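Long-range contacts in purine phosphoribosyltransferase (Pyrococcus horikoshii, PDB 1VDM), which probably transfers a phosphoribosyl group from phosphoribosyl pyrophosphate to a purine base, as purine phosphoribosyltransferases do: residues V4-W9 with I140-E145; G32-G37 with V55-F60; L119-W124 with V133-K138. One frame throughout, in Å; residues are numbered along the deposited sequence.

How the contacts relate
Contact 2 belongs to the main mixed sheet and lies nearest the centre of the chain. Contacts 1 and 3 lie outside that sheet, in two small parallel sheets. Both pair very short strands, and they share a hydrophobic seam: Leu6 packs on Phe134, Phe142 on Leu119 and Ile140 on Ala120. Contact 1 is largely buried, aromatic and pressed against other subunits. Contact 3 has a buried start and an exposed, charged far end. Contact 2 is backbone pairing followed by a salt-bridge network just past the end of strand 29-33. Trp144 of contact 1 touches Gly36 of contact 2; contacts 2 and 3 do not touch.

Contact 1: residues V4-W9 with I140-E145; sequences VYLTWW and IVFPWE
Val141 N donates to Val4 O at 2.7 Å, and Leu6 N makes a longer bond to Val141 O at 3.2 Å. The second bond is bent, with 136° at the hydrogen. Together they pair the ends of parallel strands 3-5 and 139-141. Where the chains leave the strands, a water donates to both Leu6 O and Val141 O. Val141 O is thus held by an N-H and a water. Beyond it the chain makes a type I turn from Phe142 to Glu145. The Glu145 carboxylate folds back, and its OE2 accepts from Phe142 N at 2.9 Å, met from above the carboxylate plane.

The packing differs on the two faces. Tyr5 and Val141 lie side by side, with Tyr5 CD2 3.7 Å from Val141 CB. Val141 CG2 makes an off-centre CH-pi contact with the Tyr5 ring. On the face of Val4 and Ile140, Ile140 CG2 is anti to its backbone N, which carries it to Leu6 CG at 3.9 Å, just past the strand. Leu6 CD1 meets Phe142 CE2 at the same distance. Further on, Pro143 reaches toward both Leu6 and Trp8, with its CB over one face of the indole. The six-membered end of that indole meets Trp144: Trp8 CZ2 is 3.7 Å from Trp144 CB, and the six-membered rings are turned 44° from each other. Trp8 NE1 bonds to Asp12 of a third subunit, and the Trp8 rings of these two subunits stack. Pro143 O accepts from Trp9 NE1 of a second subunit.

In type I phosphoribosyltransferases, segments from the two termini commonly form a hood beside the core sheet, and this pairing is consistent with that. Two backbone bonds fix the register, and the aromatic end doubles as an oligomer surface.

Contact 2: residues G32-G37 with V55-F60; sequences GVARGG and VIDVKF
Arg35 and Asp57 meet just past the pairing of strands 29-33 and 53-61, the two strands of a beta-alpha-beta unit in the core sheet. Arg35 follows a cis peptide bond. The loop is placed like the pyrophosphate-binding loop of type I phosphoribosyltransferases, and such a bond is known there.

The Arg35 and Asp57 side chains cross at a slant, with guanidinium and carboxylate planes 74° apart. Asp57 CG is anti to its backbone N (chi1 -161°), which carries the carboxylate to Ala34 and Arg35. Arg35, Asp57 and Lys59 form a salt-bridge network. Asp57 OD1 takes a weak, long bond from Arg35 NH2 at 3.3 Å and a shorter one from Lys59 NZ at 2.8 Å; both are salt bridges. Lys59 NZ comes from well above the carboxylate plane and bonds to Thr74 as well. Arg35 NH2 and Lys59 NZ lie close to each other, and the shared carboxylate probably offsets their repulsion. The other oxygen, Asp57 OD2, is 3.6 Å from Ala34 CB. Arg35 also packs on Ser45 of a third subunit.

Behind this network the strands run parallel. Ile56 N donates to Gly32 O at 3.1 Å, and Ala34 N donates to Ile56 O at 3.0 Å; both bonds are nearly straight. Val33 and Ile56 project on one face of the sheet, where Val33 also packs on Thr98 of helix 97-107. Ile56 CG2 lies 3.7 Å from Gly32 O.

Contact 3: residues L119-W124 with V133-K138; sequences LAMKPW and VFRTEK
Ala120 and Phe134 pair as neighbours in two short parallel strands, 120-121 and 134-135. Leu119 O accepts two bonds from the facing segment. Phe134 N approaches in the carbonyl plane at 2.8 Å, while Val133 N comes from above that plane at 2.9 Å. Met121 N then donates to Phe134 O at 2.8 Å. The last bond, from Thr136 N to Met121 O, is weak at 3.4 Å. Ala120 CB and Phe134 CB pack on the same face. The Phe134 ring has Val133 CG1 over the centre of one face.

With strand 92-93, these strands make a three-stranded parallel sheet. The chain turns a corner at Leu119, between core strand 113-118 and strand 120-121. A small sheet placed beside the core sheet is consistent with the hood of type I phosphoribosyltransferases. Backbone bonds from Arg135 continue into a fifth subunit.

On the opposite face Met121 and Arg135 run side by side, and Met121 CE lies 3.4 Å from Arg135 NE. Pro123 CG covers one face of the Arg135 guanidinium, offset toward its rim. Pro123 CG also meets Glu137 CG at 3.8 Å. Trp124 reaches the same residue with its edge, CH2 lying 3.6 Å from Glu137 O near the ring plane. Thr136 OG1 accepts from Lys138 N in an ST turn. Lys122 is extended beyond CG, and a water links its NZ to Glu137 O. Asp94 makes a salt bridge with Lys122 NZ and takes a hydrogen bond from Trp124 NE1, while Lys122 CB lies over one face of the Trp124 indole, offset toward the rim.

Contact 1: residues V4-W9 with I140-E145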
loop_
_atom_site.group_PDB
_atom_site.type_symbol
_atom_site.label_atom_id
_atom_site.label_comp_id
_atom_site.label_asym_id
_atom_site.label_seq_id
_atom_site.Cartn_x
_atom_site.Cartn_y
_atom_site.Cartn_z
ATOM N N VAL G 4 -2.700 21.904 35.664
ATOM C CA VAL G 4 -2.519 22.349 34.284
ATOM C C VAL G 4 -2.202 21.147 33.397
ATOM O O VAL G 4 -1.176 20.480 33.576
ATOM C CB VAL G 4 -1.382 23.400 34.161
ATOM C CG1 VAL G 4 -1.016 23.626 32.692
ATOM C CG2 VAL G 4 -1.831 24.697 34.771
ATOM N N TYR G 5 -3.100 20.871 32.454
ATOM C CA TYR G 5 -2.932 19.744 31.531
ATOM C C TYR G 5 -2.391 20.175 30.173
ATOM O O TYR G 5 -3.150 20.544 29.283
ATOM C CB TYR G 5 -4.262 19.003 31.322
ATOM C CG TYR G 5 -4.830 18.418 32.582
ATOM C CD1 TYR G 5 -5.517 19.222 33.498
ATOM C CD2 TYR G 5 -4.644 17.071 32.890
ATOM C CE1 TYR G 5 -6.001 18.698 34.692
ATOM C CE2 TYR G 5 -5.123 16.535 34.083
ATOM C CZ TYR G 5 -5.798 17.355 34.979
ATOM O OH TYR G 5 -6.247 16.842 36.168
ATOM N N LEU G 6 -1.078 20.114 30.025
ATOM C CA LEU G 6 -0.379 20.455 28.786
ATOM C C LEU G 6 -0.633 19.426 27.676
ATOM O O LEU G 6 -0.403 18.234 27.834
ATOM C CB LEU G 6 1.117 20.536 29.090
ATOM C CG LEU G 6 1.523 21.889 29.679
ATOM C CD1 LEU G 6 3.040 22.091 29.684
ATOM C CD2 LEU G 6 0.935 23.071 28.911
ATOM N N THR G 7 -1.101 19.868 26.504
ATOM C CA THR G 7 -1.317 18.965 25.357
ATOM C C THR G 7 0.013 18.656 24.666
ATOM O O THR G 7 1.017 19.327 24.911
ATOM C CB THR G 7 -2.210 19.587 24.281
ATOM O OG1 THR G 7 -1.500 20.648 23.636
ATOM C CG2 THR G 7 -3.482 20.109 24.876
ATOM N N TRP G 8 0.023 17.640 23.806
ATOM C CA TRP G 8 1.252 17.298 23.079
ATOM C C TRP G 8 1.610 18.418 22.096
ATOM O O TRP G 8 2.784 18.688 21.879
ATOM C CB TRP G 8 1.111 15.970 22.317
ATOM C CG TRP G 8 1.433 14.751 23.122
ATOM C CD1 TRP G 8 0.555 13.786 23.528
ATOM C CD2 TRP G 8 2.715 14.363 23.627
ATOM N NE1 TRP G 8 1.210 12.824 24.256
ATOM C CE2 TRP G 8 2.536 13.151 24.334
ATOM C CE3 TRP G 8 3.998 14.920 23.556
ATOM C CZ2 TRP G 8 3.589 12.485 24.967
ATOM C CZ3 TRP G 8 5.049 14.259 24.187
ATOM C CH2 TRP G 8 4.835 13.051 24.885
ATOM N N TRP G 9 0.601 19.064 21.513
ATOM C CA TRP G 9 0.867 20.148 20.575
ATOM C C TRP G 9 1.501 21.311 21.347
ATOM O O TRP G 9 2.380 22.009 20.813
ATOM C CB TRP G 9 -0.414 20.611 19.864
ATOM C CG TRP G 9 -0.210 21.621 18.731
ATOM C CD1 TRP G 9 -1.079 22.608 18.364
ATOM C CD2 TRP G 9 0.916 21.731 17.830
ATOM N NE1 TRP G 9 -0.570 23.328 17.306
ATOM C CE2 TRP G 9 0.651 22.814 16.960
ATOM C CE3 TRP G 9 2.119 21.023 17.680
ATOM C CZ2 TRP G 9 1.544 23.211 15.954
ATOM C CZ3 TRP G 9 3.005 21.416 16.688
ATOM C CH2 TRP G 9 2.711 22.506 15.834
ATOM N N ILE G 140 1.540 20.699 37.167
ATOM C CA ILE G 140 1.413 20.429 35.741
ATOM C C ILE G 140 1.360 18.947 35.391
ATOM O O ILE G 140 2.256 18.177 35.750
ATOM C CB ILE G 140 2.583 21.037 34.936
ATOM C CG1 ILE G 140 2.792 22.495 35.323
ATOM C CG2 ILE G 140 2.279 20.954 33.438
ATOM C CD1 ILE G 140 4.041 23.082 34.739
ATOM N N VAL G 141 0.301 18.554 34.690
ATOM C CA VAL G 141 0.176 17.174 34.238
ATOM C C VAL G 141 0.585 17.188 32.772
ATOM O O VAL G 141 -0.106 17.761 31.934
ATOM C CB VAL G 141 -1.268 16.642 34.332
ATOM C CG1 VAL G 141 -1.305 15.204 33.855
ATOM C CG2 VAL G 141 -1.774 16.743 35.763
ATOM N N PHE G 142 1.724 16.580 32.472
ATOM C CA PHE G 142 2.213 16.531 31.101
ATOM C C PHE G 142 1.445 15.517 30.242
ATOM O O PHE G 142 0.774 14.620 30.768
ATOM C CB PHE G 142 3.712 16.233 31.097
ATOM C CG PHE G 142 4.540 17.351 31.639
ATOM C CD1 PHE G 142 5.062 17.292 32.931
ATOM C CD2 PHE G 142 4.782 18.486 30.867
ATOM C CE1 PHE G 142 5.825 18.353 33.449
ATOM C CE2 PHE G 142 5.542 19.553 31.377
ATOM C CZ PHE G 142 6.063 19.486 32.669
ATOM N N PRO G 143 1.550 15.643 28.900
ATOM C CA PRO G 143 0.860 14.752 27.957
ATOM C C PRO G 143 1.237 13.282 28.118
ATOM O O PRO G 143 0.463 12.399 27.760
ATOM C CB PRO G 143 1.284 15.286 26.587
ATOM C CG PRO G 143 1.890 16.614 26.861
ATOM C CD PRO G 143 2.534 16.476 28.189
ATOM N N TRP G 144 2.425 13.026 28.651
ATOM C CA TRP G 144 2.900 11.656 28.839
ATOM C C TRP G 144 2.685 11.095 30.250
ATOM O O TRP G 144 3.217 10.037 30.592
ATOM C CB TRP G 144 4.385 11.583 28.496
ATOM C CG TRP G 144 5.252 12.353 29.429
ATOM C CD1 TRP G 144 5.765 11.922 30.629
ATOM C CD2 TRP G 144 5.730 13.698 29.249
ATOM N NE1 TRP G 144 6.537 12.923 31.206
ATOM C CE2 TRP G 144 6.531 14.019 30.379
ATOM C CE3 TRP G 144 5.562 14.659 28.247
ATOM C CZ2 TRP G 144 7.159 15.257 30.524
ATOM C CZ3 TRP G 144 6.193 15.900 28.396
ATOM C CH2 TRP G 144 6.979 16.183 29.526
ATOM N N GLU G 145 1.924 11.808 31.072
ATOM C CA GLU G 145 1.668 11.354 32.436
ATOM C C GLU G 145 0.257 10.809 32.631
ATOM O O GLU G 145 -0.692 11.286 32.020
ATOM C CB GLU G 145 1.954 12.495 33.417
ATOM C CG GLU G 145 3.441 12.668 33.689
ATOM C CD GLU G 145 3.789 13.957 34.427
ATOM O OE1 GLU G 145 4.945 14.062 34.899
ATOM O OE2 GLU G 145 2.921 14.858 34.525
HETATM O O HOH W 1 -1.433 16.453 29.986
#

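Contact 2: residues G32-G37 with V55-F60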
loop_
_atom_site.group_PDB
_atom_site.type_symbol
_atom_site.label_atom_id
_atom_site.label_comp_id
_atom_site.label_asym_id
_atom_site.label_seq_id
_atom_site.Cartn_x
_atom_site.Cartn_y
_atom_site.Cartn_z
ATOM N N GLY G 32 19.567 15.079 29.579
ATOM C CA GLY G 32 18.162 15.024 29.917
ATOM C C GLY G 32 17.944 14.494 31.316
ATOM O O GLY G 32 18.490 13.451 31.686
ATOM N N VAL G 33 17.157 15.226 32.100
ATOM C CA VAL G 33 16.786 14.822 33.450
ATOM C C VAL G 33 15.547 13.923 33.446
ATOM O O VAL G 33 14.473 14.292 32.989
ATOM C CB VAL G 33 16.511 16.088 34.263
ATOM C CG1 VAL G 33 16.243 15.726 35.722
ATOM C CG2 VAL G 33 17.707 17.020 34.191
ATOM N N ALA G 34 15.738 12.685 33.941
ATOM C CA ALA G 34 14.625 11.743 33.972
ATOM C C ALA G 34 13.617 12.096 35.068
ATOM O O ALA G 34 13.937 12.699 36.083
ATOM C CB ALA G 34 15.192 10.344 34.219
ATOM N N ARG G 35 12.346 11.730 34.814
ATOM C CA ARG G 35 12.027 11.049 33.565
ATOM C C ARG G 35 11.376 11.997 32.557
ATOM O O ARG G 35 11.515 11.865 31.348
ATOM C CB ARG G 35 11.071 9.897 33.883
ATOM C CG ARG G 35 11.561 9.039 35.049
ATOM C CD ARG G 35 11.683 7.561 34.663
ATOM N NE ARG G 35 12.676 6.889 35.505
ATOM C CZ ARG G 35 12.222 6.207 36.572
ATOM N NH1 ARG G 35 10.925 6.161 36.827
ATOM N NH2 ARG G 35 13.085 5.555 37.356
ATOM N N GLY G 36 10.603 12.957 33.098
ATOM C CA GLY G 36 9.917 13.903 32.226
ATOM C C GLY G 36 10.896 14.638 31.309
ATOM O O GLY G 36 10.601 14.975 30.170
ATOM N N GLY G 37 12.089 14.923 31.864
ATOM C CA GLY G 37 13.097 15.630 31.082
ATOM C C GLY G 37 13.328 14.964 29.723
ATOM O O GLY G 37 13.670 15.606 28.739
ATOM N N VAL G 55 21.926 10.782 29.630
ATOM C CA VAL G 55 20.811 10.689 30.557
ATOM C C VAL G 55 21.230 10.604 32.019
ATOM O O VAL G 55 22.152 9.867 32.382
ATOM C CB VAL G 55 19.928 9.475 30.231
ATOM C CG1 VAL G 55 18.826 9.335 31.267
ATOM C CG2 VAL G 55 19.328 9.640 28.846
ATOM N N ILE G 56 20.551 11.380 32.857
ATOM C CA ILE G 56 20.820 11.366 34.288
ATOM C C ILE G 56 19.493 11.208 35.023
ATOM O O ILE G 56 18.478 11.768 34.609
ATOM C CB ILE G 56 21.526 12.665 34.753
ATOM C CG1 ILE G 56 22.081 12.463 36.167
ATOM C CG2 ILE G 56 20.554 13.841 34.713
ATOM C CD1 ILE G 56 23.121 13.490 36.586
ATOM N N ASP G 57 19.498 10.420 36.093
ATOM C CA ASP G 57 18.291 10.204 36.890
ATOM C C ASP G 57 18.619 10.478 38.351
ATOM O O ASP G 57 19.483 9.826 38.940
ATOM C CB ASP G 57 17.780 8.762 36.735
ATOM C CG ASP G 57 16.312 8.601 37.148
ATOM O OD1 ASP G 57 15.753 7.496 36.936
ATOM O OD2 ASP G 57 15.716 9.570 37.676
ATOM N N VAL G 58 17.935 11.462 38.922
ATOM C CA VAL G 58 18.141 11.823 40.319
ATOM C C VAL G 58 16.888 11.465 41.107
ATOM O O VAL G 58 15.773 11.785 40.700
ATOM C CB VAL G 58 18.430 13.328 40.469
ATOM C CG1 VAL G 58 18.681 13.662 41.925
ATOM C CG2 VAL G 58 19.637 13.708 39.626
ATOM N N LYS G 59 17.074 10.794 42.235
ATOM C CA LYS G 59 15.936 10.401 43.054
ATOM C C LYS G 59 16.118 10.831 44.510
ATOM O O LYS G 59 17.226 11.014 44.997
ATOM C CB LYS G 59 15.791 8.881 42.974
ATOM C CG LYS G 59 14.442 8.457 42.387
ATOM C CD LYS G 59 14.534 7.142 41.612
ATOM C CE LYS G 59 14.361 7.340 40.102
ATOM N NZ LYS G 59 15.133 6.329 39.382
ATOM N N PHE G 60 15.005 11.010 45.214
ATOM C CA PHE G 60 15.105 11.461 46.602
ATOM C C PHE G 60 14.423 10.500 47.593
ATOM O O PHE G 60 13.314 10.020 47.385
ATOM C CB PHE G 60 14.466 12.848 46.698
ATOM C CG PHE G 60 15.327 13.858 46.002
ATOM C CD1 PHE G 60 15.080 14.168 44.670
ATOM C CD2 PHE G 60 16.342 14.499 46.693
ATOM C CE1 PHE G 60 15.853 15.125 44.030
ATOM C CE2 PHE G 60 17.112 15.461 46.045
ATOM C CZ PHE G 60 16.871 15.777 44.714
#

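Contact 3: residues L119-W124 with V133-K138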
loop_
_atom_site.group_PDB
_atom_site.type_symbol
_atom_site.label_atom_id
_atom_site.label_comp_id
_atom_site.label_asym_id
_atom_site.label_seq_id
_atom_site.Cartn_x
_atom_site.Cartn_y
_atom_site.Cartn_z
ATOM N N LEU G 119 10.517 23.224 29.894
ATOM C CA LEU G 119 9.251 23.544 29.268
ATOM C C LEU G 119 8.571 24.626 30.103
ATOM O O LEU G 119 8.007 25.580 29.562
ATOM C CB LEU G 119 8.363 22.309 29.215
ATOM C CG LEU G 119 8.855 21.168 28.331
ATOM C CD1 LEU G 119 7.971 19.933 28.534
ATOM C CD2 LEU G 119 8.832 21.635 26.873
ATOM N N ALA G 120 8.638 24.472 31.427
ATOM C CA ALA G 120 8.016 25.415 32.347
ATOM C C ALA G 120 8.791 25.572 33.645
ATOM O O ALA G 120 9.687 24.787 33.955
ATOM C CB ALA G 120 6.593 24.970 32.659
ATOM N N MET G 121 8.439 26.605 34.399
ATOM C CA MET G 121 9.075 26.864 35.683
ATOM C C MET G 121 8.049 27.436 36.642
ATOM O O MET G 121 7.044 28.018 36.226
ATOM C CB MET G 121 10.230 27.863 35.549
ATOM C CG MET G 121 9.790 29.313 35.388
ATOM S SD MET G 121 10.511 30.446 36.621
ATOM C CE MET G 121 9.135 31.562 36.868
ATOM N N LYS G 122 8.308 27.258 37.930
ATOM C CA LYS G 122 7.426 27.781 38.960
ATOM C C LYS G 122 8.168 28.916 39.671
ATOM O O LYS G 122 9.356 28.796 39.981
ATOM C CB LYS G 122 7.020 26.649 39.902
ATOM C CG LYS G 122 6.047 25.687 39.224
ATOM C CD LYS G 122 5.857 24.403 39.989
ATOM C CE LYS G 122 4.701 23.604 39.416
ATOM N NZ LYS G 122 4.426 22.382 40.214
ATOM N N PRO G 123 7.473 30.041 39.915
ATOM C CA PRO G 123 7.965 31.264 40.565
ATOM C C PRO G 123 9.003 31.147 41.683
ATOM O O PRO G 123 9.940 31.943 41.756
ATOM C CB PRO G 123 6.682 31.932 41.047
ATOM C CG PRO G 123 5.704 31.564 39.992
ATOM C CD PRO G 123 6.007 30.096 39.761
ATOM N N TRP G 124 8.847 30.155 42.546
ATOM C CA TRP G 124 9.747 29.999 43.675
ATOM C C TRP G 124 11.026 29.216 43.467
ATOM O O TRP G 124 11.919 29.263 44.314
ATOM C CB TRP G 124 8.991 29.347 44.827
ATOM C CG TRP G 124 8.249 28.130 44.414
ATOM C CD1 TRP G 124 8.769 26.895 44.183
ATOM C CD2 TRP G 124 6.844 28.035 44.145
ATOM N NE1 TRP G 124 7.778 26.032 43.784
ATOM C CE2 TRP G 124 6.585 26.705 43.752
ATOM C CE3 TRP G 124 5.778 28.946 44.196
ATOM C CZ2 TRP G 124 5.301 26.260 43.411
ATOM C CZ3 TRP G 124 4.502 28.504 43.857
ATOM C CH2 TRP G 124 4.276 27.171 43.469
ATOM N N VAL G 133 9.239 28.082 28.643
ATOM C CA VAL G 133 8.036 28.589 27.987
ATOM C C VAL G 133 6.842 28.868 28.896
ATOM O O VAL G 133 6.168 29.892 28.755
ATOM C CB VAL G 133 7.568 27.607 26.886
ATOM C CG1 VAL G 133 6.286 28.111 26.233
ATOM C CG2 VAL G 133 8.663 27.434 25.857
ATOM N N PHE G 134 6.569 27.956 29.822
ATOM C CA PHE G 134 5.425 28.128 30.708
ATOM C C PHE G 134 5.756 28.506 32.150
ATOM O O PHE G 134 6.703 27.998 32.753
ATOM C CB PHE G 134 4.555 26.867 30.682
ATOM C CG PHE G 134 4.101 26.474 29.305
ATOM C CD1 PHE G 134 4.586 25.314 28.702
ATOM C CD2 PHE G 134 3.186 27.260 28.609
ATOM C CE1 PHE G 134 4.164 24.945 27.424
ATOM C CE2 PHE G 134 2.756 26.900 27.326
ATOM C CZ PHE G 134 3.245 25.743 26.734
ATOM N N ARG G 135 4.940 29.412 32.680
ATOM C CA ARG G 135 5.084 29.827 34.056
ATOM C C ARG G 135 3.761 29.655 34.774
ATOM O O ARG G 135 2.716 30.105 34.322
ATOM C CB ARG G 135 5.499 31.299 34.070
ATOM C CG ARG G 135 5.704 31.832 35.489
ATOM C CD ARG G 135 5.672 33.365 35.539
ATOM N NE ARG G 135 6.759 33.877 36.378
ATOM C CZ ARG G 135 6.414 34.549 37.491
ATOM N NH1 ARG G 135 5.138 34.718 37.796
ATOM N NH2 ARG G 135 7.366 35.048 38.285
ATOM N N THR G 136 3.824 28.914 35.874
ATOM C CA THR G 136 2.612 28.597 36.626
ATOM C C THR G 136 2.926 28.197 38.063
ATOM O O THR G 136 4.061 27.847 38.387
ATOM C CB THR G 136 1.824 27.424 35.963
ATOM O OG1 THR G 136 0.579 27.229 36.648
ATOM C CG2 THR G 136 2.631 26.129 36.031
ATOM N N GLU G 137 1.913 28.254 38.921
ATOM C CA GLU G 137 2.084 27.862 40.316
ATOM C C GLU G 137 1.355 26.539 40.554
ATOM O O GLU G 137 1.578 25.863 41.561
ATOM C CB GLU G 137 1.535 28.945 41.247
ATOM C CG GLU G 137 2.324 30.258 41.208
ATOM C CD GLU G 137 1.775 31.312 42.173
ATOM O OE1 GLU G 137 2.339 32.432 42.221
ATOM O OE2 GLU G 137 0.780 31.021 42.881
ATOM N N LYS G 138 0.495 26.170 39.608
ATOM C CA LYS G 138 -0.268 24.935 39.705
ATOM C C LYS G 138 0.586 23.715 39.410
ATOM O O LYS G 138 1.733 23.831 38.964
ATOM C CB LYS G 138 -1.436 24.955 38.726
ATOM C CG LYS G 138 -2.448 26.053 38.964
ATOM C CD LYS G 138 -3.670 25.819 38.098
ATOM C CE LYS G 138 -4.680 26.933 38.242
ATOM N NZ LYS G 138 -5.831 26.724 37.321
HETATM O O HOH W 2 2.407 23.134 42.353
#